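Local coordinates for protein DnaJ homolog subfamily C member 3 (Mus musculus, PDB 3IEG) that acts in the unfolded protein response of the endoplasmic reticulum, binding misfolded proteins through its TPR domain, restraining the kinase GCN2 and stimulating the ATPase of HSC70, at residues A39-A44 with M68-A73; D118-L123 with E148-D153. All coordinates share one frame; numbering follows the deposited sequence.

Contact 1 (39-44 with 68-73) and contact 2 (118-123 with 148-153) are two helix-packing junctions in the TPR fragment of this co-chaperone. Contact 1 comes first along the chain and joins helix 37-50 to the start of helix 71-84, where TPR 2 gives way to TPR 3. Contact 2 follows in series, with both its touching sides inside TPR 4. Their centres lie about 25 Å apart, with nearest atoms about 11 Å apart and no touch between them. Helix 71-84 relates them: it begins in contact 1, and Trp152 from the second segment of contact 2 packs on its Leu80 and Lys83. Misfolded proteins bind a hydrophobic groove within the first two repeats, the second of which contributes to contact 1.

Contact 1 (A39-A44 with M68-A73); sequences AYYRRA and MDFTAA
Tyr41 meets Phe70, Ala72 and Ala73 at a junction of the tetratricopeptide repeat fold, where a helix of TPR 2 packs against the end of that repeat and the first turn of the helix that follows in TPR 3. The tyrosine sits on helix 37-50; Phe70 closes TPR 2 at the N-cap position of helix 71-84, and the two alanines lie in the first turn of that helix. From CB, which is directed at the other segment, the ring is carried across the gap because CG stands anti to the backbone N (chi1 179°). CG comes 4.0 Å from Phe70 CZ. On one flank of the ring, CD1 is 3.8 Å from Phe70 CE2. The same CD1 lies 3.9 Å from Ala73 CB. On the other flank, CD2 is 3.8 Å from Phe70 CZ. Farther out, CE1 and CZ also lie against Phe70 CE2, while the tyrosine's own CE2 meets Phe70 CZ. The phenylalanine thus presents its edge to a tyrosine face, with Phe70 CE2 some 3.7 Å above the plane and over the ring centre. Tyr41 and Phe70 form an edge-to-face aromatic pair, although their planes do not meet squarely.

Phe70 is itself the centre of an inverse gamma turn, and its ring leaves the backbone just where the chain swings into the helix; the backbone N of Ala73 lies at the edge of that ring, in its plane. Tyr41 also touches Val63 of helix 53-66, so it packs against both helices that follow its own. Past the phenylalanine, the hydroxyl end of Tyr41 reaches Ala72, its OH 3.6 Å from Ala72 CB.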
loop_
_atom_site.group_PDB
_atom_site.type_symbol
_atom_site.label_atom_id
_atom_site.label_comp_id
_atom_site.label_asym_id
_atom_site.label_seq_id
_atom_site.Cartn_x
_atom_site.Cartn_y
_atom_site.Cartn_z
ATOM N N ALA A 39 28.701 -23.839 15.530
ATOM C CA ALA A 39 29.121 -22.641 14.817
ATOM C C ALA A 39 27.914 -22.018 14.128
ATOM O O ALA A 39 27.667 -20.830 14.288
ATOM C CB ALA A 39 30.221 -22.953 13.827
ATOM N N TYR A 40 27.139 -22.831 13.404
ATOM C CA TYR A 40 25.927 -22.351 12.754
ATOM C C TYR A 40 24.895 -21.901 13.775
ATOM O O TYR A 40 24.145 -20.951 13.528
ATOM C CB TYR A 40 25.314 -23.419 11.846
ATOM C CG TYR A 40 26.091 -23.702 10.587
ATOM C CD1 TYR A 40 26.015 -22.844 9.484
ATOM C CD2 TYR A 40 26.891 -24.837 10.487
ATOM C CE1 TYR A 40 26.737 -23.112 8.315
ATOM C CE2 TYR A 40 27.612 -25.109 9.339
ATOM C CZ TYR A 40 27.532 -24.251 8.254
ATOM O OH TYR A 40 28.251 -24.538 7.115
ATOM N N TYR A 41 24.843 -22.579 14.915
ATOM C CA TYR A 41 23.903 -22.178 15.953
ATOM C C TYR A 41 24.294 -20.813 16.529
ATOM O O TYR A 41 23.463 -19.921 16.624
ATOM C CB TYR A 41 23.773 -23.241 17.051
ATOM C CG TYR A 41 22.820 -22.855 18.157
ATOM C CD1 TYR A 41 21.443 -22.745 17.915
ATOM C CD2 TYR A 41 23.290 -22.587 19.448
ATOM C CE1 TYR A 41 20.560 -22.376 18.925
ATOM C CE2 TYR A 41 22.417 -22.226 20.468
ATOM C CZ TYR A 41 21.054 -22.124 20.204
ATOM O OH TYR A 41 20.184 -21.760 21.219
ATOM N N ARG A 42 25.566 -20.649 16.882
ATOM C CA ARG A 42 26.043 -19.389 17.428
ATOM C C ARG A 42 25.754 -18.228 16.486
ATOM O O ARG A 42 25.241 -17.172 16.915
ATOM C CB ARG A 42 27.529 -19.459 17.754
ATOM C CG ARG A 42 27.894 -20.504 18.802
ATOM C CD ARG A 42 27.183 -20.275 20.123
ATOM N NE ARG A 42 27.655 -21.217 21.131
ATOM C CZ ARG A 42 26.953 -21.594 22.193
ATOM N NH1 ARG A 42 25.724 -21.128 22.395
ATOM N NH2 ARG A 42 27.479 -22.451 23.047
ATOM N N ARG A 43 26.054 -18.429 15.205
ATOM C CA ARG A 43 25.736 -17.425 14.211
ATOM C C ARG A 43 24.245 -17.134 14.176
ATOM O O ARG A 43 23.850 -15.994 14.020
ATOM C CB ARG A 43 26.224 -17.826 12.827
ATOM C CG ARG A 43 26.218 -16.648 11.856
ATOM C CD ARG A 43 26.949 -16.946 10.562
ATOM N NE ARG A 43 26.234 -17.928 9.762
ATOM C CZ ARG A 43 26.768 -18.602 8.754
ATOM N NH1 ARG A 43 28.031 -18.398 8.413
ATOM N NH2 ARG A 43 26.030 -19.479 8.086
ATOM N N ALA A 44 23.415 -18.154 14.338
ATOM C CA ALA A 44 21.978 -17.921 14.288
ATOM C C ALA A 44 21.452 -17.139 15.492
ATOM O O ALA A 44 20.527 -16.331 15.347
ATOM C CB ALA A 44 21.212 -19.224 14.116
HETATM N N MSE A 68 19.759 -33.502 14.723
HETATM C CA MSE A 68 18.299 -33.520 14.862
HETATM C C MSE A 68 17.783 -33.436 16.306
HETATM O O MSE A 68 16.679 -32.962 16.540
HETATM C CB MSE A 68 17.684 -34.721 14.128
HETATM C CG MSE A 68 17.824 -36.059 14.842
HETATM SE SE MSE A 68 16.474 -37.392 14.256
HETATM C CE MSE A 68 16.714 -38.712 15.733
ATOM N N ASP A 69 18.576 -33.887 17.269
ATOM C CA ASP A 69 18.149 -33.797 18.661
ATOM C C ASP A 69 18.429 -32.429 19.304
ATOM O O ASP A 69 18.095 -32.226 20.471
ATOM C CB ASP A 69 18.701 -34.963 19.512
ATOM C CG ASP A 69 20.233 -35.074 19.481
ATOM O OD1 ASP A 69 20.903 -34.247 18.823
ATOM O OD2 ASP A 69 20.773 -36.004 20.122
ATOM N N PHE A 70 19.018 -31.493 18.551
ATOM C CA PHE A 70 19.400 -30.192 19.122
ATOM C C PHE A 70 18.189 -29.345 19.372
ATOM O O PHE A 70 17.839 -28.480 18.576
ATOM C CB PHE A 70 20.407 -29.434 18.265
ATOM C CG PHE A 70 21.062 -28.285 18.986
ATOM C CD1 PHE A 70 22.323 -28.422 19.525
ATOM C CD2 PHE A 70 20.409 -27.067 19.137
ATOM C CE1 PHE A 70 22.928 -27.362 20.194
ATOM C CE2 PHE A 70 21.004 -26.009 19.803
ATOM C CZ PHE A 70 22.266 -26.156 20.332
ATOM N N THR A 71 17.561 -29.596 20.507
ATOM C CA THR A 71 16.248 -29.057 20.761
ATOM C C THR A 71 16.125 -27.519 20.694
ATOM O O THR A 71 15.164 -27.004 20.140
ATOM C CB THR A 71 15.570 -29.732 21.984
ATOM O OG1 THR A 71 14.931 -28.749 22.811
ATOM C CG2 THR A 71 16.567 -30.545 22.790
ATOM N N ALA A 72 17.115 -26.800 21.214
ATOM C CA ALA A 72 17.079 -25.326 21.255
ATOM C C ALA A 72 16.937 -24.662 19.881
ATOM O O ALA A 72 16.210 -23.694 19.737
ATOM C CB ALA A 72 18.294 -24.776 21.989
ATOM N N ALA A 73 17.626 -25.197 18.882
ATOM C CA ALA A 73 17.581 -24.648 17.538
ATOM C C ALA A 73 16.241 -24.897 16.873
ATOM O O ALA A 73 15.746 -24.043 16.130
ATOM C CB ALA A 73 18.698 -25.218 16.697
#

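Contact 2 (D118-L123 with E148-D153); sequences DEMQRL and EVCVWD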
loop_
_atom_site.group_PDB
_atom_site.type_symbol
_atom_site.label_atom_id
_atom_site.label_comp_id
_atom_site.label_asym_id
_atom_site.label_seq_id
_atom_site.Cartn_x
_atom_site.Cartn_y
_atom_site.Cartn_z
ATOM N N ASP A 118 -2.559 -24.019 17.011
ATOM C CA ASP A 118 -3.829 -24.661 16.829
ATOM C C ASP A 118 -4.998 -23.665 16.791
ATOM O O ASP A 118 -5.966 -23.884 16.059
ATOM C CB ASP A 118 -4.028 -25.695 17.925
ATOM C CG ASP A 118 -5.159 -26.613 17.623
ATOM O OD1 ASP A 118 -4.951 -27.536 16.812
ATOM O OD2 ASP A 118 -6.264 -26.393 18.168
ATOM N N GLU A 119 -4.921 -22.591 17.575
ATOM C CA GLU A 119 -5.835 -21.469 17.421
ATOM C C GLU A 119 -5.769 -20.890 15.998
ATOM O O GLU A 119 -6.793 -20.732 15.337
ATOM C CB GLU A 119 -5.458 -20.359 18.370
ATOM C CG GLU A 119 -6.135 -20.360 19.685
ATOM C CD GLU A 119 -5.646 -19.200 20.544
ATOM O OE1 GLU A 119 -5.094 -19.465 21.644
ATOM O OE2 GLU A 119 -5.791 -18.027 20.103
HETATM N N MSE A 120 -4.555 -20.574 15.550
HETATM C CA MSE A 120 -4.309 -20.025 14.213
HETATM C C MSE A 120 -4.804 -20.954 13.123
HETATM O O MSE A 120 -5.355 -20.505 12.116
HETATM C CB MSE A 120 -2.815 -19.742 13.999
HETATM C CG MSE A 120 -2.216 -18.844 15.045
HETATM SE SE MSE A 120 -3.183 -17.159 15.172
HETATM C CE MSE A 120 -2.239 -16.329 13.729
ATOM N N GLN A 121 -4.597 -22.249 13.344
ATOM C CA GLN A 121 -4.946 -23.290 12.395
ATOM C C GLN A 121 -6.475 -23.351 12.205
ATOM O O GLN A 121 -6.971 -23.562 11.101
ATOM C CB GLN A 121 -4.374 -24.625 12.888
ATOM C CG GLN A 121 -4.286 -25.702 11.835
ATOM C CD GLN A 121 -3.054 -25.597 10.964
ATOM O OE1 GLN A 121 -2.005 -26.144 11.297
ATOM N NE2 GLN A 121 -3.187 -24.924 9.818
ATOM N N ARG A 122 -7.195 -23.135 13.300
ATOM C CA ARG A 122 -8.646 -23.097 13.336
ATOM C C ARG A 122 -9.160 -21.806 12.701
ATOM O O ARG A 122 -10.145 -21.818 11.967
ATOM C CB ARG A 122 -9.088 -23.213 14.799
ATOM C CG ARG A 122 -10.575 -23.109 15.085
ATOM C CD ARG A 122 -11.040 -21.685 15.466
ATOM N NE ARG A 122 -12.162 -21.713 16.413
ATOM C CZ ARG A 122 -13.380 -22.210 16.161
ATOM N NH1 ARG A 122 -13.681 -22.739 14.975
ATOM N NH2 ARG A 122 -14.307 -22.181 17.113
ATOM N N LEU A 123 -8.488 -20.696 12.995
ATOM C CA LEU A 123 -8.850 -19.387 12.457
ATOM C C LEU A 123 -8.601 -19.296 10.951
ATOM O O LEU A 123 -9.319 -18.606 10.237
ATOM C CB LEU A 123 -8.081 -18.277 13.178
ATOM C CG LEU A 123 -8.598 -17.702 14.497
ATOM C CD1 LEU A 123 -7.548 -16.779 15.092
ATOM C CD2 LEU A 123 -9.925 -16.960 14.314
ATOM N N GLU A 148 -2.246 -10.791 13.617
ATOM C CA GLU A 148 -1.647 -10.300 14.867
ATOM C C GLU A 148 -0.496 -11.201 15.283
ATOM O O GLU A 148 0.481 -10.738 15.858
ATOM C CB GLU A 148 -2.663 -10.269 16.020
ATOM C CG GLU A 148 -3.737 -9.200 15.926
ATOM C CD GLU A 148 -3.161 -7.797 15.888
ATOM O OE1 GLU A 148 -3.650 -6.973 15.071
ATOM O OE2 GLU A 148 -2.218 -7.514 16.665
ATOM N N VAL A 149 -0.621 -12.489 14.994
ATOM C CA VAL A 149 0.373 -13.461 15.393
ATOM C C VAL A 149 1.258 -13.805 14.211
ATOM O O VAL A 149 2.473 -13.755 14.320
ATOM C CB VAL A 149 -0.286 -14.732 15.969
ATOM C CG1 VAL A 149 0.750 -15.806 16.233
ATOM C CG2 VAL A 149 -1.076 -14.404 17.234
ATOM N N CYS A 150 0.652 -14.161 13.085
ATOM C CA CYS A 150 1.407 -14.542 11.906
ATOM C C CYS A 150 1.665 -13.285 11.087
ATOM O O CYS A 150 1.019 -13.041 10.052
ATOM C CB CYS A 150 0.642 -15.581 11.097
ATOM S SG CYS A 150 0.127 -17.019 12.042
ATOM N N VAL A 151 2.610 -12.484 11.569
ATOM C CA VAL A 151 2.850 -11.147 11.042
ATOM C C VAL A 151 3.637 -11.154 9.733
ATOM O O VAL A 151 3.613 -10.172 8.994
ATOM C CB VAL A 151 3.547 -10.224 12.095
ATOM C CG1 VAL A 151 2.585 -9.865 13.243
ATOM C CG2 VAL A 151 4.822 -10.873 12.651
ATOM N N TRP A 152 4.326 -12.250 9.439
ATOM C CA TRP A 152 5.104 -12.348 8.208
ATOM C C TRP A 152 4.444 -13.287 7.188
ATOM O O TRP A 152 5.086 -13.754 6.240
ATOM C CB TRP A 152 6.549 -12.778 8.500
ATOM C CG TRP A 152 7.273 -11.908 9.504
ATOM C CD1 TRP A 152 7.086 -10.565 9.729
ATOM C CD2 TRP A 152 8.305 -12.321 10.397
ATOM N NE1 TRP A 152 7.930 -10.126 10.721
ATOM C CE2 TRP A 152 8.692 -11.182 11.149
ATOM C CE3 TRP A 152 8.940 -13.545 10.647
ATOM C CZ2 TRP A 152 9.682 -11.235 12.131
ATOM C CZ3 TRP A 152 9.932 -13.598 11.631
ATOM C CH2 TRP A 152 10.288 -12.447 12.360
ATOM N N ASP A 153 3.160 -13.558 7.398
ATOM C CA ASP A 153 2.377 -14.347 6.472
ATOM C C ASP A 153 1.930 -13.450 5.318
ATOM O O ASP A 153 0.954 -12.701 5.427
ATOM C CB ASP A 153 1.178 -14.948 7.200
ATOM C CG ASP A 153 0.431 -15.985 6.371
ATOM O OD1 ASP A 153 0.359 -15.859 5.128
ATOM O OD2 ASP A 153 -0.105 -16.932 6.973
#
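Three successive turns of the same hand shape Met120, modelled as selenomethionine, where it meets Val149 and Cys150: chi1 is -55°, chi2 -56° and chi3 -84°. The first sets CG anti to the carbonyl carbon, and the other two bend the chain, so that SE and CE both lie against the other segment. The packing rests mainly on the selenium: SE lies 3.9 Å from Val149 CB and 4.0 Å from Val149 CG2. The two side chains run obliquely to one another. The terminal methyl CE lies by Val149 and Cys150, but its exact position is doubtful, since the model brings it too close to the cysteine sulfur.

Here a helix pair of a TPR repeat packs, the middle of the long helix 104-132 against the C-terminal end of helix 136-149. All three touching residues belong to TPR 4, Met120 on the first of these helices and Val149 where the second is only weakly bonded. The same Met120 side chain touches Ile146, about one turn earlier on helix 136-149, and Leu87 of helix 87-98, so it is buried where three helices converge.

Beyond Val149 the chain bends away from the helix. Cys150 is the centre of an inverse gamma turn, spanned by a weak bond from Val151 N to Val149 O (3.0 Å), and it begins a type I beta turn that runs to Asp153. That aspartate is the N-cap of helix 154-166, its OD1 accepting a hydrogen bond from Leu156 N.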